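Local coordinates for Two-component system sensor histidine kinase (Bacteroides thetaiotaomicron, PDB 3OTT) that probably senses saccharides through its extracellular region, which holds beta-propeller and Y_Y_Y parts, and passes the signal to its histidine kinase and DNA-binding parts, at the interface of chains A and B. Numbering follows the deposited sequence. Chains: chain A/B, Two-component system sensor histidine kinase.

Contacts 1 and 2 belong to one two-fold symmetric interface between the extracellular regions of the two chains, with centres about 44 Å apart. They share no residues. Contact 1 brings the same short segment, residues 219 to 222, together from both chains, so it probably lies close to the symmetry axis. Contact 2 pairs different parts of the chain, loops around residues 96 and 131 of chain A with residues 420 to 437 of chain B, and recurs with the chains exchanged. Points of contact so widely spaced would help fix the mutual orientation of the chains, although this dimer may not be the signalling one.

Contact 1: the interface of chains A and B. Residues chain A 202, 217, 219-220, 222; chain B 219-220, 222.
B:Thr220 faces A:Phe217 with its methyl because a chi1 of 57° turns CG2 anti to its own carbonyl carbon and leaves OG1 between the backbone N and that carbonyl. This is a loop-to-loop patch of the two-fold interface, where the end of strand 212-217 and the loop into strand 222-229 meet their copies. CG2 sits over the centre of the phenyl ring, 3.4 Å from A:Phe217 CG, in a CH-pi contact. A flat aromatic face suits a small branched residue: the methyl packs on carbon while the hydroxyl remains available for polar work. That hydroxyl donates to B:Gln222 OE1 in its own chain, in the carbonyl plane and on a lone pair.

The same amide oxygen reaches across to A:Thr220, tip to tip, and accepts from its hydroxyl, with 2.8 Å between A:Thr220 OG1 and B:Gln222 OE1. This second donor is tilted 16° from the carbonyl plane. Glutamine is apt here, being long and carrying an oxygen that can take two donors without a formal charge. Replacing B:Gln222 with a leucine would probably leave both threonine hydroxyls without this shared acceptor and the two loops less firmly joined.

The glutamines depart from exact symmetry. In A:Gln222, CG is anti to the backbone N (chi1 168°), whereas in B:Gln222 it is beside it; A:Gln222 OE1 accordingly comes to the methyl of B:Thr220, 3.7 Å from CG2, instead of to a hydroxyl. Each threonine hydroxyl also receives a long bond from the backbone N-H of Gln222 in its own chain, which probably helps steady the turn. Elsewhere a water links the carbonyl oxygens of A:Arg202 and B:Ser219, lying 2.9 Å from A:Arg202 O.

Contact 2: the interface of chains A and B. Residues chain A 96-97, 131; chain B 420, 422, 437.
A:Arg131 of one chain reaches B:Tyr422, B:Trp420 and B:Cys437 of the other with the tip of its side chain. From CB the chain leaves with CG anti to the carbonyl carbon (chi1 -68°), and it stays extended through CG and CD to NE. This methylene stretch serves as a spacer that carries the guanidinium across to chain B. At NE the side chain first meets a neighbour from its own chain: A:Pro97 CB lies in the guanidinium plane at its edge, 4.0 Å from A:Arg131 NE.

Beyond CZ the two terminal nitrogens take separate tasks. A:Arg131 NH1 can donate a hydrogen bond to the phenol oxygen B:Tyr422 OH, 2.7 Å away, but that oxygen lies well off the guanidinium plane, so the bond is short yet bent. The guanidinium and phenol planes are only 13° apart, yet the groups do not stack: they are offset, and the tyrosine meets the nitrogen with its hydroxyl tip. Tyrosine suits this place because its rigid ring holds that hydroxyl well out from the backbone. The thiol sulphur of B:Cys437, SG, lies 3.4 Å from A:Arg131 NH1, on the opposite side of the guanidinium plane from the phenol oxygen. A polarisable sulphur is a tolerant neighbour for the probably positive group.

A:Arg131 NH2 turns instead to the indole, lying 3.6 Å from B:Trp420 CZ3. The two side chains cross at about a right angle, their planes 61° apart, with B:Trp420 CE3 at the guanidinium edge. The far rim of the indole reaches A:Gln96, whose backbone carbonyl oxygen, O, lies at the ring edge, 3.9 Å from B:Trp420 CH2.

In the fold, A:Arg131 occupies the loop between strands 122-127 and 133-136, B:Trp420 directly precedes strand 421-426, B:Tyr422 is near its start and B:Cys437 directly follows strand 431-436, so loops and strand ends of the beta-propeller region form the contact.

Contact 1: the interface of chains A and B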
ATOM      1  N   ARG A 202      13.173 -16.205  -0.671  1.00 18.81           N
ATOM      2  CA  ARG A 202      13.464 -17.623  -0.390  1.00 17.56           C
ATOM      3  C   ARG A 202      12.622 -18.163   0.792  1.00 18.25           C
ATOM      4  O   ARG A 202      12.616 -19.374   1.022  1.00 18.57           O
ATOM      5  CB  ARG A 202      14.971 -17.823  -0.122  1.00 17.23           C
ATOM      6  CG  ARG A 202      15.865 -17.592  -1.343  1.00 15.94           C
ATOM      7  CD  ARG A 202      17.366 -17.769  -1.011  1.00 17.71           C
ATOM      8  NE  ARG A 202      18.207 -17.448  -2.183  1.00 15.55           N
ATOM      9  CZ  ARG A 202      18.666 -16.230  -2.490  1.00 13.46           C
ATOM     10  NH1 ARG A 202      18.465 -15.182  -1.669  1.00 14.13           N
ATOM     11  NH2 ARG A 202      19.381 -16.073  -3.590  1.00 10.69           N
ATOM     12  N   PHE A 217      13.690 -22.349   7.714  1.00 14.86           N
ATOM     13  CA  PHE A 217      12.374 -22.182   7.082  1.00 14.54           C
ATOM     14  C   PHE A 217      11.269 -22.318   8.163  1.00 14.50           C
ATOM     15  O   PHE A 217      10.965 -23.416   8.571  1.00 14.40           O
ATOM     16  CB  PHE A 217      12.218 -23.244   6.007  1.00 13.57           C
ATOM     17  CG  PHE A 217      13.232 -23.128   4.930  1.00 15.97           C
ATOM     18  CD1 PHE A 217      14.432 -23.882   4.971  1.00 16.71           C
ATOM     19  CD2 PHE A 217      13.041 -22.245   3.873  1.00 12.15           C
ATOM     20  CE1 PHE A 217      15.407 -23.761   3.968  1.00 10.71           C
ATOM     21  CE2 PHE A 217      13.997 -22.119   2.897  1.00 12.27           C
ATOM     22  CZ  PHE A 217      15.200 -22.886   2.942  1.00 14.15           C
ATOM     23  N   SER A 219       8.185 -22.044   7.914  1.00 16.69           N
ATOM     24  CA  SER A 219       7.083 -22.859   7.414  1.00 17.50           C
ATOM     25  C   SER A 219       7.129 -24.327   7.871  1.00 17.90           C
ATOM     26  O   SER A 219       6.069 -24.863   8.236  1.00 18.20           O
ATOM     27  CB  SER A 219       6.943 -22.788   5.903  1.00 16.87           C
ATOM     28  OG  SER A 219       8.165 -23.120   5.263  1.00 19.06           O
ATOM     29  N   THR A 220       8.302 -24.966   7.821  1.00 16.84           N
ATOM     30  CA  THR A 220       8.424 -26.379   8.199  1.00 18.25           C
ATOM     31  C   THR A 220       9.303 -26.614   9.442  1.00 18.96           C
ATOM     32  O   THR A 220       9.384 -27.734   9.924  1.00 22.11           O
ATOM     33  CB  THR A 220       8.992 -27.237   7.010  1.00 18.91           C
ATOM     34  OG1 THR A 220      10.344 -26.789   6.684  1.00 18.00           O
ATOM     35  CG2 THR A 220       8.063 -27.089   5.724  1.00 19.94           C
ATOM     36  N   GLN A 222      12.481 -26.499   9.122  1.00 18.34           N
ATOM     37  CA  GLN A 222      13.748 -27.045   8.604  1.00 18.41           C
ATOM     38  C   GLN A 222      14.931 -26.113   8.789  1.00 18.37           C
ATOM     39  O   GLN A 222      14.831 -24.916   8.527  1.00 17.80           O
ATOM     40  CB  GLN A 222      13.635 -27.449   7.153  1.00 17.89           C
ATOM     41  CG  GLN A 222      14.998 -27.757   6.486  1.00 21.27           C
ATOM     42  CD  GLN A 222      14.854 -28.308   5.079  1.00 22.03           C
ATOM     43  OE1 GLN A 222      15.235 -27.656   4.083  1.00 21.01           O
ATOM     44  NE2 GLN A 222      14.251 -29.494   4.980  1.00 22.38           N
TER
ATOM     45  N   SER B 219       9.262 -23.204  -0.751  1.00 15.08           N
ATOM     46  CA  SER B 219      10.586 -22.803  -0.270  1.00 16.19           C
ATOM     47  C   SER B 219      11.612 -23.944  -0.067  1.00 16.95           C
ATOM     48  O   SER B 219      12.799 -23.686  -0.086  1.00 18.47           O
ATOM     49  CB  SER B 219      10.467 -22.005   0.998  1.00 14.58           C
ATOM     50  OG  SER B 219       9.975 -22.867   1.988  1.00 18.51           O
ATOM     51  N   THR B 220      11.161 -25.179   0.158  1.00 16.56           N
ATOM     52  CA  THR B 220      12.054 -26.288   0.416  1.00 16.32           C
ATOM     53  C   THR B 220      11.756 -27.516  -0.454  1.00 17.63           C
ATOM     54  O   THR B 220      12.520 -28.449  -0.471  1.00 19.50           O
ATOM     55  CB  THR B 220      11.920 -26.744   1.853  1.00 16.46           C
ATOM     56  OG1 THR B 220      10.537 -27.113   2.140  1.00 17.55           O
ATOM     57  CG2 THR B 220      12.383 -25.639   2.829  1.00 13.71           C
ATOM     58  N   GLN B 222       9.437 -29.606   0.365  1.00 16.99           N
ATOM     59  CA  GLN B 222       8.757 -30.619   1.206  1.00 16.02           C
ATOM     60  C   GLN B 222       7.264 -30.762   0.832  1.00 15.79           C
ATOM     61  O   GLN B 222       6.643 -29.802   0.429  1.00 14.51           O
ATOM     62  CB  GLN B 222       8.907 -30.300   2.675  1.00 14.82           C
ATOM     63  CG  GLN B 222      10.359 -30.351   3.110  1.00 16.27           C
ATOM     64  CD  GLN B 222      10.579 -29.701   4.453  1.00 19.60           C
ATOM     65  OE1 GLN B 222      10.716 -28.467   4.536  1.00 22.26           O
ATOM     66  NE2 GLN B 222      10.594 -30.516   5.534  1.00 16.88           N
TER
HETATM   67  O   HOH W   1      13.585 -21.371  -0.771  1.00 11.56           O

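Contact 2: the interface of chains A and B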
ATOM      1  N   GLN A  96      19.447  13.184  24.825  1.00 29.03           N
ATOM      2  CA  GLN A  96      19.264  12.027  25.708  1.00 32.70           C
ATOM      3  C   GLN A  96      17.911  12.041  26.442  1.00 33.71           C
ATOM      4  O   GLN A  96      17.623  12.981  27.146  1.00 33.68           O
ATOM      5  CB  GLN A  96      20.399  11.904  26.766  1.00 33.12           C
ATOM      6  CG  GLN A  96      21.756  11.348  26.229  1.00 35.68           C
ATOM      7  CD  GLN A  96      21.674  10.163  25.208  1.00 35.38           C
ATOM      8  OE1 GLN A  96      22.105  10.307  24.052  1.00 36.94           O
ATOM      9  NE2 GLN A  96      21.152   9.013  25.641  1.00 30.45           N
ATOM     10  N   PRO A  97      17.096  10.980  26.285  1.00 35.17           N
ATOM     11  CA  PRO A  97      15.941  10.857  27.180  1.00 37.32           C
ATOM     12  C   PRO A  97      16.422  10.450  28.591  1.00 39.55           C
ATOM     13  O   PRO A  97      17.531   9.910  28.715  1.00 40.44           O
ATOM     14  CB  PRO A  97      15.089   9.748  26.525  1.00 37.76           C
ATOM     15  CG  PRO A  97      15.873   9.197  25.347  1.00 34.86           C
ATOM     16  CD  PRO A  97      17.253   9.817  25.394  1.00 34.84           C
ATOM     17  N   ARG A 131       8.227   5.036  27.603  1.00 23.97           N
ATOM     18  CA  ARG A 131       9.615   4.769  28.083  1.00 25.71           C
ATOM     19  C   ARG A 131       9.750   3.532  29.002  1.00 25.03           C
ATOM     20  O   ARG A 131      10.643   3.441  29.799  1.00 26.29           O
ATOM     21  CB  ARG A 131      10.172   6.005  28.796  1.00 26.02           C
ATOM     22  CG  ARG A 131      10.425   7.217  27.884  1.00 30.16           C
ATOM     23  CD  ARG A 131      10.648   8.468  28.815  1.00 38.08           C
ATOM     24  NE  ARG A 131      11.428   9.523  28.172  1.00 45.70           N
ATOM     25  CZ  ARG A 131      11.069  10.814  28.107  1.00 50.12           C
ATOM     26  NH1 ARG A 131       9.924  11.225  28.653  1.00 52.29           N
ATOM     27  NH2 ARG A 131      11.866  11.716  27.512  1.00 49.85           N
TER
ATOM     28  N   TRP B 420       9.123  19.087  24.715  1.00 18.09           N
ATOM     29  CA  TRP B 420       8.447  17.834  25.002  1.00 18.63           C
ATOM     30  C   TRP B 420       7.147  18.058  25.760  1.00 16.88           C
ATOM     31  O   TRP B 420       7.136  18.033  26.965  1.00 17.95           O
ATOM     32  CB  TRP B 420       9.389  16.895  25.788  1.00 18.78           C
ATOM     33  CG  TRP B 420      10.641  16.514  24.999  1.00 25.06           C
ATOM     34  CD1 TRP B 420      10.854  16.679  23.639  1.00 25.10           C
ATOM     35  CD2 TRP B 420      11.825  15.886  25.515  1.00 29.00           C
ATOM     36  NE1 TRP B 420      12.082  16.179  23.300  1.00 29.64           N
ATOM     37  CE2 TRP B 420      12.698  15.677  24.419  1.00 31.41           C
ATOM     38  CE3 TRP B 420      12.223  15.451  26.796  1.00 32.28           C
ATOM     39  CZ2 TRP B 420      13.970  15.072  24.565  1.00 34.57           C
ATOM     40  CZ3 TRP B 420      13.491  14.836  26.947  1.00 35.48           C
ATOM     41  CH2 TRP B 420      14.349  14.658  25.826  1.00 36.40           C
ATOM     42  N   TYR B 422       3.276  17.023  26.897  1.00 14.95           N
ATOM     43  CA  TYR B 422       2.504  15.789  27.147  1.00 14.94           C
ATOM     44  C   TYR B 422       1.026  16.026  27.209  1.00 15.52           C
ATOM     45  O   TYR B 422       0.295  15.100  26.885  1.00 16.24           O
ATOM     46  CB  TYR B 422       2.912  15.040  28.461  1.00 14.80           C
ATOM     47  CG  TYR B 422       4.163  14.210  28.228  1.00 16.98           C
ATOM     48  CD1 TYR B 422       5.358  14.825  27.818  1.00 17.88           C
ATOM     49  CD2 TYR B 422       4.138  12.806  28.337  1.00 19.33           C
ATOM     50  CE1 TYR B 422       6.527  14.068  27.552  1.00 22.85           C
ATOM     51  CE2 TYR B 422       5.320  12.039  28.064  1.00 19.40           C
ATOM     52  CZ  TYR B 422       6.491  12.686  27.679  1.00 20.79           C
ATOM     53  OH  TYR B 422       7.636  11.972  27.425  1.00 26.04           O
ATOM     54  N   CYS B 437       7.666  17.225  29.815  1.00 18.85           N
ATOM     55  CA  CYS B 437       8.724  16.467  30.426  1.00 22.04           C
ATOM     56  C   CYS B 437       9.894  17.466  30.578  1.00 22.38           C
ATOM     57  O   CYS B 437      10.186  18.243  29.643  1.00 24.75           O
ATOM     58  CB  CYS B 437       9.100  15.285  29.513  1.00 23.50           C
ATOM     59  SG  CYS B 437      10.616  14.349  29.943  1.00 28.54           S
TER